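Local atomic coordinates of uncharacterized protein (Parabacteroides distasonis, PDB entry 4KW2), a protein that is of unknown function but has a xylose isomerase-like TIM barrel, consistent with a sugar isomerase or a related barrel enzyme. Residues 108-113 with 131-136; 237-242 with 258-263. All blocks are in the same frame, centred on the assembly; numbering follows the deposited sequence. Where two conformers were deposited one is given.

Overall arrangement
Contact 1 and contact 2 follow one another along a chain that folds into a closed barrel of eight parallel strands with helices outside. Contact 1 (108-113 with 131-136) comes first: the chain leaves helix 103-116, runs through strand 120-123 and returns in helix 130-140, so the contact closes a helix-strand-helix loop between two outer helices. Contact 2 (237-242 with 258-263) opens later and closes the final strand-to-helix loop, laying helix 250-262 on strand 238-241 near the C terminus. The two neither nest nor cross. The centres of contact 1 and contact 2 lie about 27 Å apart, on opposite sides of the chain's centre. Between their nearest atoms about 12 Å remains.

Contact 1 (108-113 with 131-136); sequences KFFAFA and DYIESL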
loop_
_atom_site.group_PDB
_atom_site.type_symbol
_atom_site.label_atom_id
_atom_site.label_comp_id
_atom_site.label_asym_id
_atom_site.label_seq_id
_atom_site.Cartn_x
_atom_site.Cartn_y
_atom_site.Cartn_z
ATOM N N LYS A 108 -27.186 16.472 7.057
ATOM C CA LYS A 108 -26.643 17.477 6.137
ATOM C C LYS A 108 -26.057 16.855 4.863
ATOM O O LYS A 108 -26.198 17.410 3.775
ATOM C CB LYS A 108 -25.572 18.315 6.834
ATOM C CG LYS A 108 -26.096 19.263 7.901
ATOM C CD LYS A 108 -24.933 19.853 8.694
ATOM C CE LYS A 108 -25.393 20.708 9.863
ATOM N NZ LYS A 108 -25.640 22.121 9.478
ATOM N N PHE A 109 -25.405 15.705 5.013
ATOM C CA PHE A 109 -24.801 14.979 3.894
ATOM C C PHE A 109 -25.855 14.475 2.894
ATOM O O PHE A 109 -25.708 14.668 1.681
ATOM C CB PHE A 109 -23.963 13.823 4.442
ATOM C CG PHE A 109 -23.418 12.893 3.392
ATOM C CD1 PHE A 109 -22.395 13.294 2.548
ATOM C CD2 PHE A 109 -23.896 11.591 3.287
ATOM C CE1 PHE A 109 -21.884 12.425 1.595
ATOM C CE2 PHE A 109 -23.383 10.721 2.345
ATOM C CZ PHE A 109 -22.377 11.137 1.497
ATOM N N PHE A 110 -26.915 13.850 3.406
ATOM C CA PHE A 110 -28.018 13.377 2.563
ATOM C C PHE A 110 -28.781 14.523 1.900
ATOM O O PHE A 110 -29.195 14.406 0.750
ATOM C CB PHE A 110 -28.999 12.521 3.371
ATOM C CG PHE A 110 -28.626 11.067 3.434
ATOM C CD1 PHE A 110 -27.635 10.626 4.300
ATOM C CD2 PHE A 110 -29.269 10.140 2.631
ATOM C CE1 PHE A 110 -27.288 9.289 4.360
ATOM C CE2 PHE A 110 -28.929 8.798 2.686
ATOM C CZ PHE A 110 -27.936 8.373 3.552
ATOM N N ALA A 111 -28.985 15.617 2.631
ATOM C CA ALA A 111 -29.634 16.804 2.065
ATOM C C ALA A 111 -28.810 17.363 0.910
ATOM O O ALA A 111 -29.352 17.717 -0.132
ATOM C CB ALA A 111 -29.827 17.874 3.133
ATOM N N PHE A 112 -27.497 17.433 1.107
ATOM C CA PHE A 112 -26.582 17.928 0.082
ATOM C C PHE A 112 -26.568 17.027 -1.154
ATOM O O PHE A 112 -26.690 17.507 -2.275
ATOM C CB PHE A 112 -25.167 18.050 0.646
ATOM C CG PHE A 112 -24.151 18.468 -0.371
ATOM C CD1 PHE A 112 -24.122 19.770 -0.841
ATOM C CD2 PHE A 112 -23.224 17.558 -0.865
ATOM C CE1 PHE A 112 -23.183 20.163 -1.782
ATOM C CE2 PHE A 112 -22.287 17.942 -1.809
ATOM C CZ PHE A 112 -22.265 19.250 -2.265
ATOM N N ALA A 113 -26.413 15.725 -0.941
ATOM C CA ALA A 113 -26.467 14.755 -2.033
ATOM C C ALA A 113 -27.724 14.946 -2.879
ATOM O O ALA A 113 -27.658 14.969 -4.108
ATOM C CB ALA A 113 -26.410 13.337 -1.489
ATOM N N ASP A 131 -30.336 2.350 11.225
ATOM C CA ASP A 131 -31.731 2.768 11.357
ATOM C C ASP A 131 -31.918 4.223 10.943
ATOM O O ASP A 131 -32.777 4.530 10.111
ATOM C CB ASP A 131 -32.235 2.563 12.791
ATOM C CG ASP A 131 -32.714 1.140 13.052
ATOM O OD1 ASP A 131 -32.298 0.210 12.332
ATOM O OD2 ASP A 131 -33.515 0.951 13.985
ATOM N N TYR A 132 -31.104 5.109 11.514
ATOM C CA TYR A 132 -31.191 6.532 11.208
ATOM C C TYR A 132 -30.865 6.808 9.742
ATOM O O TYR A 132 -31.543 7.600 9.079
ATOM C CB TYR A 132 -30.257 7.339 12.109
ATOM C CG TYR A 132 -30.454 8.831 11.970
ATOM C CD1 TYR A 132 -31.615 9.447 12.446
ATOM C CD2 TYR A 132 -29.493 9.628 11.358
ATOM C CE1 TYR A 132 -31.806 10.814 12.314
ATOM C CE2 TYR A 132 -29.677 10.994 11.226
ATOM C CZ TYR A 132 -30.832 11.580 11.705
ATOM O OH TYR A 132 -31.012 12.937 11.571
ATOM N N ILE A 133 -29.822 6.151 9.243
ATOM C CA ILE A 133 -29.405 6.297 7.850
ATOM C C ILE A 133 -30.502 5.821 6.891
ATOM O O ILE A 133 -30.728 6.440 5.850
ATOM C CB ILE A 133 -28.073 5.553 7.590
ATOM C CG1 ILE A 133 -26.923 6.317 8.252
ATOM C CG2 ILE A 133 -27.805 5.397 6.097
ATOM C CD1 ILE A 133 -25.642 5.525 8.366
ATOM N N GLU A 134 -31.186 4.734 7.240
ATOM C CA GLU A 134 -32.281 4.234 6.406
ATOM C C GLU A 134 -33.421 5.253 6.318
ATOM O O GLU A 134 -34.009 5.428 5.249
ATOM C CB GLU A 134 -32.804 2.888 6.918
ATOM C CG GLU A 134 -33.801 2.214 5.978
ATOM C CD GLU A 134 -34.244 0.835 6.450
ATOM O OE1 GLU A 134 -33.954 0.465 7.607
ATOM O OE2 GLU A 134 -34.890 0.115 5.661
ATOM N N SER A 135 -33.718 5.930 7.430
ATOM C CA SER A 135 -34.767 6.950 7.456
ATOM C C SER A 135 -34.441 8.088 6.497
ATOM O O SER A 135 -35.328 8.624 5.827
ATOM C CB SER A 135 -34.941 7.510 8.869
ATOM O OG SER A 135 -34.945 6.471 9.828
ATOM N N LEU A 136 -33.162 8.453 6.441
ATOM C CA LEU A 136 -32.690 9.497 5.533
ATOM C C LEU A 136 -32.754 9.050 4.070
ATOM O O LEU A 136 -33.154 9.825 3.197
ATOM C CB LEU A 136 -31.261 9.921 5.896
ATOM C CG LEU A 136 -31.110 10.702 7.205
ATOM C CD1 LEU A 136 -29.650 10.767 7.628
ATOM C CD2 LEU A 136 -31.682 12.103 7.067
#
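In the helix whose Ile133 and Leu136 meet the Phe110 ring, the carbonyl oxygen Asp131 O is gripped twice by one residue. Ser135 N donates the ordinary helical bond to Asp131 O at 3.2 Å, and Ser135 OG adds a second at 2.9 Å from the other face of the carbonyl plane. The hydroxyl lies 30° out of that plane; its bond is less certain, because Ser135 was modelled in two conformers. Across the helices the contact is wholly apolar and rests on Phe110. Leu136 CB sits over the centre of one ring face, 3.8 Å from the centroid of the Phe110 ring and 14° off its normal, a CH-pi contact. With CG of Leu136 turned beside its backbone N (chi1 -70°), Leu136 CD1 comes to 3.9 Å from Phe110 CD1. Farther out on the ring, Phe110 CZ is met by Ile133 CG2 at 3.9 Å, the two side chains crossing at about a right angle. Helices 103-116 and 130-140 are successive outer helices of the TIM barrel, flanking strand 120-123 between them in the chain; Phe110 also reaches Val121 on that strand and Tyr140 farther along the second helix. With the Phe110 ring gone, as in an alanine here, Leu136 CB would probably lose its aromatic face and Ile133 CG2 the ring carbon it rests on, opening a gap between the two helices. Trp106 continues the packing, touching both Ile133 and Leu136. On the flank of helix 130-140 turned from Phe110, Arg168 forms salt bridges with Asp131 and Glu134, and Glu134 also accepts a hydrogen bond from Ser169 N.

Contact 2 (237-242 with 258-263); sequences GLISIE and EFLQKC
Ile239 is the first residue of 237-242 to meet the helix, through the end of its longer branch: CD1 of Ile239 lies 4.4 Å from Leu260 CD2. That branch is extended (chi2 175°), which places its terminal methyl beside Leu260. Ser240 takes the other side of the strand, where its OG is hydrogen-bonded to Glu52 OE1 on strand 50-53, within the barrel. This is the closing seam of the TIM barrel: the eighth strand, 238-241, lies between strands 199-204 and 23-27, bonded through the backbone of Ile239 to Lys23 and Gly25, and helix 250-262 folds back over its outer surface. Ile241 points outward again and uses its short branch, CG2 of Ile241 reaching Leu260 CD1 at 4.5 Å. Leu260 thus divides its two methyls between two isoleucines two residues apart, CD2 serving the earlier and CD1 the later; both approaches are loose, and together the segments bury about 100 Å². All three residues are buried, and what joins strand to helix here is apolar contact alone. The helix makes polar bonds elsewhere in the chain: Leu260 O is hydrogen-bonded to Trp22 NE1, just before strand 23-27, and Gln261 NE2 to Gly47 O, just after helix 36-46.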
loop_
_atom_site.group_PDB
_atom_site.type_symbol
_atom_site.label_atom_id
_atom_site.label_comp_id
_atom_site.label_asym_id
_atom_site.label_seq_id
_atom_site.Cartn_x
_atom_site.Cartn_y
_atom_site.Cartn_z
ATOM N N GLY A 237 -25.403 -1.938 -11.267
ATOM C CA GLY A 237 -25.098 -0.790 -10.434
ATOM C C GLY A 237 -23.991 0.043 -11.040
ATOM O O GLY A 237 -23.827 0.090 -12.255
ATOM N N LEU A 238 -23.218 0.686 -10.174
ATOM C CA LEU A 238 -22.149 1.579 -10.592
ATOM C C LEU A 238 -20.794 0.922 -10.363
ATOM O O LEU A 238 -20.487 0.501 -9.252
ATOM C CB LEU A 238 -22.248 2.890 -9.807
ATOM C CG LEU A 238 -21.124 3.923 -9.955
ATOM C CD1 LEU A 238 -21.106 4.507 -11.361
ATOM C CD2 LEU A 238 -21.270 5.018 -8.910
ATOM N N ILE A 239 -19.992 0.830 -11.421
ATOM C CA ILE A 239 -18.584 0.470 -11.297
ATOM C C ILE A 239 -17.821 1.773 -11.131
ATOM O O ILE A 239 -17.720 2.573 -12.063
ATOM C CB ILE A 239 -18.034 -0.274 -12.531
ATOM C CG1 ILE A 239 -18.875 -1.508 -12.842
ATOM C CG2 ILE A 239 -16.587 -0.695 -12.297
ATOM C CD1 ILE A 239 -18.459 -2.205 -14.122
ATOM N N SER A 240 -17.287 1.976 -9.936
ATOM C CA SER A 240 -16.614 3.208 -9.596
ATOM C C SER A 240 -15.111 2.949 -9.534
ATOM O O SER A 240 -14.623 2.274 -8.617
ATOM C CB SER A 240 -17.144 3.717 -8.259
ATOM O OG SER A 240 -16.823 5.076 -8.095
ATOM N N ILE A 241 -14.382 3.478 -10.511
ATOM C CA ILE A 241 -12.973 3.153 -10.657
ATOM C C ILE A 241 -12.042 4.201 -10.040
ATOM O O ILE A 241 -12.306 5.407 -10.064
ATOM C CB ILE A 241 -12.579 2.900 -12.133
ATOM C CG1 ILE A 241 -12.515 4.196 -12.942
ATOM C CG2 ILE A 241 -13.555 1.927 -12.788
ATOM C CD1 ILE A 241 -11.245 4.327 -13.749
ATOM N N GLU A 242 -10.949 3.708 -9.477
ATOM C CA GLU A 242 -9.873 4.542 -8.980
ATOM C C GLU A 242 -8.599 3.990 -9.599
ATOM O O GLU A 242 -8.490 2.780 -9.834
ATOM C CB GLU A 242 -9.825 4.459 -7.447
ATOM C CG GLU A 242 -8.891 5.450 -6.756
ATOM C CD GLU A 242 -7.445 4.983 -6.651
ATOM O OE1 GLU A 242 -7.149 3.777 -6.831
ATOM O OE2 GLU A 242 -6.589 5.847 -6.381
ATOM N N GLU A 258 -12.490 0.713 -22.134
ATOM C CA GLU A 258 -13.035 0.171 -23.382
ATOM C C GLU A 258 -13.935 -1.047 -23.141
ATOM O O GLU A 258 -15.067 -1.092 -23.615
ATOM C CB GLU A 258 -11.880 -0.198 -24.318
ATOM C CG GLU A 258 -12.284 -0.724 -25.681
ATOM C CD GLU A 258 -11.090 -1.100 -26.542
ATOM O OE1 GLU A 258 -9.958 -0.671 -26.228
ATOM O OE2 GLU A 258 -11.284 -1.826 -27.543
ATOM N N PHE A 259 -13.436 -2.019 -22.388
ATOM C CA PHE A 259 -14.191 -3.247 -22.128
ATOM C C PHE A 259 -15.265 -3.061 -21.056
ATOM O O PHE A 259 -16.327 -3.680 -21.115
ATOM C CB PHE A 259 -13.245 -4.369 -21.724
ATOM C CG PHE A 259 -12.246 -4.718 -22.782
ATOM C CD1 PHE A 259 -12.612 -5.512 -23.861
ATOM C CD2 PHE A 259 -10.946 -4.233 -22.716
ATOM C CE1 PHE A 259 -11.694 -5.828 -24.846
ATOM C CE2 PHE A 259 -10.022 -4.547 -23.696
ATOM C CZ PHE A 259 -10.396 -5.347 -24.763
ATOM N N LEU A 260 -14.980 -2.212 -20.074
ATOM C CA LEU A 260 -15.930 -1.933 -19.007
ATOM C C LEU A 260 -17.162 -1.197 -19.519
ATOM O O LEU A 260 -18.250 -1.366 -18.977
ATOM C CB LEU A 260 -15.267 -1.105 -17.910
ATOM C CG LEU A 260 -14.148 -1.805 -17.149
ATOM C CD1 LEU A 260 -13.381 -0.786 -16.320
ATOM C CD2 LEU A 260 -14.700 -2.919 -16.272
ATOM N N GLN A 261 -16.985 -0.389 -20.562
ATOM C CA GLN A 261 -18.068 0.423 -21.119
ATOM C C GLN A 261 -18.745 -0.200 -22.329
ATOM O O GLN A 261 -19.966 -0.214 -22.394
ATOM C CB GLN A 261 -17.551 1.806 -21.503
ATOM C CG GLN A 261 -17.322 2.706 -20.307
ATOM C CD GLN A 261 -16.681 4.019 -20.691
ATOM O OE1 GLN A 261 -15.802 4.062 -21.552
ATOM N NE2 GLN A 261 -17.117 5.102 -20.050
ATOM N N LYS A 262 -17.960 -0.696 -23.287
ATOM C CA LYS A 262 -18.514 -1.192 -24.560
ATOM C C LYS A 262 -19.337 -2.468 -24.413
ATOM O O LYS A 262 -20.134 -2.786 -25.295
ATOM C CB LYS A 262 -17.420 -1.393 -25.615
ATOM C CG LYS A 262 -16.860 -0.081 -26.144
ATOM C CD LYS A 262 -15.486 -0.239 -26.783
ATOM C CE LYS A 262 -15.543 -0.594 -28.259
ATOM N NZ LYS A 262 -14.264 -0.233 -28.937
ATOM N N CYS A 263 -19.151 -3.198 -23.316
ATOM C CA CYS A 263 -20.063 -4.288 -22.988
ATOM C C CYS A 263 -21.462 -3.725 -22.724
ATOM O O CYS A 263 -22.465 -4.285 -23.174
ATOM C CB CYS A 263 -19.576 -5.069 -21.770
ATOM S SG CYS A 263 -20.683 -6.422 -21.298
#